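PDB 2GS4: protein YciF from Escherichia coli, which is a homodimeric stress protein with a rubrerythrin-like helical fold of the ferritin clan, probably binding metal, though its exact role is not established. Local coordinates for residues 5-10 and 65-70; 118-123 and 134-139. All coordinates share one frame; numbering follows the deposited sequence.

In the fold
Along the chain the two contacts come in series: contact 1 joins the start of helix 6-33 to the loop between helices 38-63 and 76-89, and contact 2 then pairs helix 95-126 with helix 130-159. Their centres lie about 14 Å apart, on the same side of the chain's centre, within one ferritin-like helical bundle. Phe10 bridges them. Its ring leaves the loop side of contact 1 and enters the other helix pair, where Phe10 CE2 comes to 3.3 Å from Leu120 O. Both contacts also touch the second subunit: Val9 packs on Thr119 of that copy, and Leu123 on its Val9, so this end of the bundle contributes to the homodimer.

Contact 1 (5-10 and 65-70); sequences TIEDVF and ESNLKI
Glu7 and Phe10 meet Asn67 and Leu68 where the first turn of helix 6-33, closed by a capping box between Thr5 and Asp8, approaches the type I turn Glu65-Leu68 at one end of the ferritin-like bundle. Glu7 sets its CB toward this loop. A partly eclipsed first torsion (chi1 -132°) and a bend at chi2 then bring the chain up against Asn67, whose ND2 lies 3.7 Å from Glu7 CG. Farther out, the amide nitrogen stands over the flat of the carboxylate, with Asn67 ND2 only 3.0 Å from Glu7 CD; the two planar groups are turned 76° apart. At the tip, Glu7 OE2 is 2.9 Å from Asn67 ND2. Tyr129 OH is hydrogen-bonded to both this oxygen and this nitrogen and ties helix and loop together. Leu68 CD2 also reaches the carboxylate, 3.1 Å from Glu7 OE2. With an alanine here Tyr129 OH would lose its partner on the helix, and the tie from helix to loop would probably weaken. Next to this polar cluster the contact becomes apolar. Phe10 carries its CG anti to the backbone N (chi1 180°), which extends the ring toward Leu68 while Leu120, Leu123 and Ala124 of helix 95-126 pack against it. Leu68 meets the ring at its edge, CD2 near the ring plane and 4.1 Å from Phe10 CD1, while Leu68 CD1 approaches Phe10 CE1, also at 4.1 Å.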
loop_
_atom_site.group_PDB
_atom_site.type_symbol
_atom_site.label_atom_id
_atom_site.label_comp_id
_atom_site.label_asym_id
_atom_site.label_seq_id
_atom_site.Cartn_x
_atom_site.Cartn_y
_atom_site.Cartn_z
ATOM N N THR A 5 2.735 9.325 19.138
ATOM C CA THR A 5 3.688 8.414 19.763
ATOM C C THR A 5 3.884 7.197 18.871
ATOM O O THR A 5 3.103 6.966 17.943
ATOM C CB THR A 5 3.199 7.933 21.143
ATOM O OG1 THR A 5 2.096 7.035 20.974
ATOM C CG2 THR A 5 2.745 9.117 21.986
ATOM N N ILE A 6 4.936 6.436 19.149
ATOM C CA ILE A 6 5.257 5.229 18.394
ATOM C C ILE A 6 4.066 4.297 18.527
ATOM O O ILE A 6 3.690 3.569 17.610
ATOM C CB ILE A 6 6.508 4.560 18.996
ATOM C CG1 ILE A 6 7.701 5.510 18.866
ATOM C CG2 ILE A 6 6.774 3.215 18.332
ATOM C CD1 ILE A 6 7.897 6.070 17.466
ATOM N N GLU A 7 3.474 4.370 19.707
ATOM C CA GLU A 7 2.318 3.587 20.075
ATOM C C GLU A 7 1.139 3.894 19.142
ATOM O O GLU A 7 0.477 2.973 18.660
ATOM C CB GLU A 7 1.972 3.903 21.531
ATOM C CG GLU A 7 1.747 2.681 22.375
ATOM C CD GLU A 7 0.695 1.799 21.769
ATOM O OE1 GLU A 7 -0.313 2.356 21.290
ATOM O OE2 GLU A 7 0.867 0.564 21.772
ATOM N N ASP A 8 0.874 5.176 18.885
ATOM C CA ASP A 8 -0.224 5.545 17.986
ATOM C C ASP A 8 0.062 5.011 16.585
ATOM O O ASP A 8 -0.834 4.512 15.910
ATOM C CB ASP A 8 -0.406 7.064 17.868
ATOM C CG ASP A 8 -0.818 7.730 19.171
ATOM O OD1 ASP A 8 -1.629 7.160 19.931
ATOM O OD2 ASP A 8 -0.337 8.857 19.416
ATOM N N VAL A 9 1.315 5.130 16.143
ATOM C CA VAL A 9 1.705 4.644 14.819
ATOM C C VAL A 9 1.487 3.138 14.767
ATOM O O VAL A 9 0.955 2.615 13.791
ATOM C CB VAL A 9 3.201 4.929 14.499
ATOM C CG1 VAL A 9 3.586 4.266 13.171
ATOM C CG2 VAL A 9 3.450 6.427 14.403
ATOM N N PHE A 10 1.907 2.445 15.821
ATOM C CA PHE A 10 1.746 1.001 15.879
ATOM C C PHE A 10 0.283 0.587 15.836
ATOM O O PHE A 10 -0.084 -0.305 15.061
ATOM C CB PHE A 10 2.414 0.426 17.135
ATOM C CG PHE A 10 2.274 -1.074 17.264
ATOM C CD1 PHE A 10 1.402 -1.626 18.195
ATOM C CD2 PHE A 10 3.009 -1.935 16.447
ATOM C CE1 PHE A 10 1.255 -3.016 18.307
ATOM C CE2 PHE A 10 2.869 -3.317 16.550
ATOM C CZ PHE A 10 1.991 -3.858 17.487
ATOM N N GLU A 65 -1.526 -6.600 25.262
ATOM C CA GLU A 65 -1.205 -5.311 25.866
ATOM C C GLU A 65 -2.494 -4.546 26.161
ATOM O O GLU A 65 -3.306 -4.293 25.275
ATOM C CB GLU A 65 -0.296 -4.488 24.943
ATOM C CG GLU A 65 1.094 -5.079 24.679
ATOM C CD GLU A 65 2.011 -5.055 25.897
ATOM O OE1 GLU A 65 1.821 -4.193 26.782
ATOM O OE2 GLU A 65 2.940 -5.890 25.954
ATOM N N SER A 66 -2.658 -4.178 27.426
ATOM C CA SER A 66 -3.838 -3.468 27.910
ATOM C C SER A 66 -4.280 -2.243 27.108
ATOM O O SER A 66 -5.477 -2.017 26.923
ATOM C CB SER A 66 -3.608 -3.071 29.370
ATOM O OG SER A 66 -3.227 -4.201 30.137
ATOM N N ASN A 67 -3.318 -1.462 26.631
ATOM C CA ASN A 67 -3.596 -0.242 25.874
ATOM C C ASN A 67 -3.997 -0.460 24.414
ATOM O O ASN A 67 -4.594 0.420 23.794
ATOM C CB ASN A 67 -2.362 0.646 25.895
ATOM C CG ASN A 67 -1.168 -0.035 25.266
ATOM O OD1 ASN A 67 -0.756 -1.110 25.703
ATOM N ND2 ASN A 67 -0.609 0.579 24.232
ATOM N N LEU A 68 -3.664 -1.616 23.858
ATOM C CA LEU A 68 -3.974 -1.889 22.460
ATOM C C LEU A 68 -5.470 -2.063 22.161
ATOM O O LEU A 68 -6.239 -2.507 23.010
ATOM C CB LEU A 68 -3.178 -3.119 21.997
ATOM C CG LEU A 68 -1.653 -2.997 22.158
ATOM C CD1 LEU A 68 -0.942 -4.224 21.610
ATOM C CD2 LEU A 68 -1.176 -1.749 21.435
ATOM N N LYS A 69 -5.872 -1.672 20.953
ATOM C CA LYS A 69 -7.260 -1.777 20.485
ATOM C C LYS A 69 -7.139 -1.840 18.961
ATOM O O LYS A 69 -6.046 -1.697 18.441
ATOM C CB LYS A 69 -8.069 -0.524 20.873
ATOM C CG LYS A 69 -9.600 -0.682 20.733
ATOM C CD LYS A 69 -10.356 0.642 20.897
ATOM C CE LYS A 69 -10.499 1.403 19.577
ATOM N NZ LYS A 69 -11.730 1.040 18.808
ATOM N N ILE A 70 -8.228 -2.097 18.246
ATOM C CA ILE A 70 -8.172 -2.092 16.785
ATOM C C ILE A 70 -9.118 -0.965 16.423
ATOM O O ILE A 70 -10.275 -0.980 16.834
ATOM C CB ILE A 70 -8.723 -3.390 16.122
ATOM C CG1 ILE A 70 -7.776 -4.564 16.357
ATOM C CG2 ILE A 70 -8.901 -3.174 14.622
ATOM C CD1 ILE A 70 -6.397 -4.360 15.770
#

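Contact 2 (118-123 and 134-139)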
loop_
_atom_site.group_PDB
_atom_site.type_symbol
_atom_site.label_atom_id
_atom_site.label_comp_id
_atom_site.label_asym_id
_atom_site.label_seq_id
_atom_site.Cartn_x
_atom_site.Cartn_y
_atom_site.Cartn_z
ATOM N N GLY A 118 6.772 -6.923 8.831
ATOM C CA GLY A 118 8.150 -6.672 9.204
ATOM C C GLY A 118 8.143 -5.400 10.033
ATOM O O GLY A 118 8.751 -5.330 11.100
ATOM N N THR A 119 7.413 -4.401 9.545
ATOM C CA THR A 119 7.288 -3.111 10.218
ATOM C C THR A 119 6.602 -3.245 11.585
ATOM O O THR A 119 7.092 -2.720 12.581
ATOM C CB THR A 119 6.499 -2.107 9.325
ATOM O OG1 THR A 119 7.249 -1.839 8.131
ATOM C CG2 THR A 119 6.252 -0.803 10.067
ATOM N N LEU A 120 5.481 -3.962 11.634
ATOM C CA LEU A 120 4.745 -4.144 12.889
ATOM C C LEU A 120 5.559 -4.901 13.938
ATOM O O LEU A 120 5.544 -4.546 15.118
ATOM C CB LEU A 120 3.414 -4.875 12.635
ATOM C CG LEU A 120 2.312 -4.072 11.933
ATOM C CD1 LEU A 120 1.199 -5.009 11.475
ATOM C CD2 LEU A 120 1.760 -3.014 12.882
ATOM N N ALA A 121 6.271 -5.939 13.512
ATOM C CA ALA A 121 7.088 -6.729 14.429
ATOM C C ALA A 121 8.203 -5.882 15.052
ATOM O O ALA A 121 8.464 -5.982 16.254
ATOM C CB ALA A 121 7.678 -7.928 13.700
ATOM N N THR A 122 8.855 -5.047 14.238
ATOM C CA THR A 122 9.934 -4.184 14.731
ATOM C C THR A 122 9.368 -3.138 15.693
ATOM O O THR A 122 9.940 -2.896 16.760
ATOM C CB THR A 122 10.691 -3.485 13.549
ATOM O OG1 THR A 122 11.297 -4.478 12.712
ATOM C CG2 THR A 122 11.790 -2.563 14.067
ATOM N N LEU A 123 8.240 -2.530 15.335
ATOM C CA LEU A 123 7.620 -1.531 16.199
ATOM C C LEU A 123 7.231 -2.173 17.528
ATOM O O LEU A 123 7.513 -1.632 18.593
ATOM C CB LEU A 123 6.387 -0.920 15.531
ATOM C CG LEU A 123 6.686 -0.026 14.326
ATOM C CD1 LEU A 123 5.393 0.594 13.824
ATOM C CD2 LEU A 123 7.671 1.065 14.721
ATOM N N LYS A 134 6.775 -11.557 18.964
ATOM C CA LYS A 134 6.906 -12.974 18.664
ATOM C C LYS A 134 5.783 -13.416 17.735
ATOM O O LYS A 134 6.009 -14.148 16.772
ATOM C CB LYS A 134 6.862 -13.791 19.959
ATOM C CG LYS A 134 7.662 -13.197 21.115
ATOM C CD LYS A 134 9.162 -13.112 20.830
ATOM C CE LYS A 134 9.589 -11.735 20.324
ATOM N NZ LYS A 134 9.348 -10.637 21.307
ATOM N N LEU A 135 4.570 -12.969 18.033
ATOM C CA LEU A 135 3.416 -13.319 17.222
ATOM C C LEU A 135 3.511 -12.742 15.826
ATOM O O LEU A 135 3.245 -13.424 14.846
ATOM C CB LEU A 135 2.139 -12.816 17.880
ATOM C CG LEU A 135 1.847 -13.492 19.210
ATOM C CD1 LEU A 135 0.683 -12.800 19.876
ATOM C CD2 LEU A 135 1.562 -14.972 18.978
ATOM N N LEU A 136 3.879 -11.470 15.743
ATOM C CA LEU A 136 3.983 -10.823 14.451
ATOM C C LEU A 136 5.075 -11.452 13.593
ATOM O O LEU A 136 4.937 -11.515 12.370
ATOM C CB LEU A 136 4.217 -9.321 14.639
ATOM C CG LEU A 136 3.043 -8.598 15.315
ATOM C CD1 LEU A 136 3.522 -7.284 15.897
ATOM C CD2 LEU A 136 1.911 -8.378 14.314
ATOM N N LYS A 137 6.152 -11.929 14.216
ATOM C CA LYS A 137 7.207 -12.558 13.437
ATOM C C LYS A 137 6.707 -13.910 12.925
ATOM O O LYS A 137 7.176 -14.406 11.899
ATOM C CB LYS A 137 8.496 -12.690 14.270
ATOM C CG LYS A 137 9.313 -11.380 14.295
ATOM C CD LYS A 137 10.391 -11.364 15.376
ATOM C CE LYS A 137 11.006 -9.970 15.548
ATOM N NZ LYS A 137 11.920 -9.541 14.447
ATOM N N GLU A 138 5.738 -14.496 13.627
ATOM C CA GLU A 138 5.185 -15.771 13.194
ATOM C C GLU A 138 4.387 -15.555 11.916
ATOM O O GLU A 138 4.477 -16.348 10.981
ATOM C CB GLU A 138 4.308 -16.387 14.291
ATOM C CG GLU A 138 5.140 -16.877 15.466
ATOM C CD GLU A 138 4.318 -17.564 16.537
ATOM O OE1 GLU A 138 4.931 -18.097 17.485
ATOM O OE2 GLU A 138 3.069 -17.571 16.441
ATOM N N THR A 139 3.608 -14.487 11.861
ATOM C CA THR A 139 2.844 -14.228 10.657
ATOM C C THR A 139 3.821 -13.851 9.553
ATOM O O THR A 139 3.705 -14.323 8.423
ATOM C CB THR A 139 1.828 -13.106 10.862
ATOM O OG1 THR A 139 0.831 -13.539 11.795
ATOM C CG2 THR A 139 1.144 -12.765 9.543
#
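Ala121 and Leu136 form the tight centre of this helix pair. Their CA atoms are 5.1 Å apart, and Ala121 CB rests 3.8 Å from Leu136 CB; with only a methyl group on one side, the two backbones come close. Leu136 extends the contact beside this pair. With its CG next to the backbone N and anti to the carbonyl carbon (chi1 -64°), it lays both branches against the preceding residue of the facing helix. Leu136 CD1 comes to 3.5 Å from Leu120 O. The same methyl lies 4.1 Å from Leu120 CB, which Leu136 CD2 approaches as well. Tyr117 and Ala124 of helix 95-126 also touch Leu136, and the Leu120 side chain touches Leu13 and Thr17 of helix 6-33, so the apolar patch is closed in by the bundle. The segments belong to an antiparallel helical hairpin of the ferritin-like bundle, helices 95-126 and 130-159 joined by a short turn, with local axes 8.4 Å apart and N-to-C directions at 164°. Toward solvent the packing thins to the partly exposed Lys137. It passes alongside Ala121 with its aliphatic part, Lys137 CG lying 3.9 Å from Ala121 CB, and stays extended until a bend at chi4 (-73°) turns the ammonium end, which forms a salt bridge with Glu125 of the same chain. Thr122 belongs instead to the dimer-facing side of helix 95-126: its CB points away from helix 130-159, and it packs on Val9 of the second subunit. Its hydroxyl is engaged within its own helix: Thr122 OG1 donates to Gly118 O at 3.1 Å, while Thr122 N reaches that oxygen from the opposite face of the carbonyl plane.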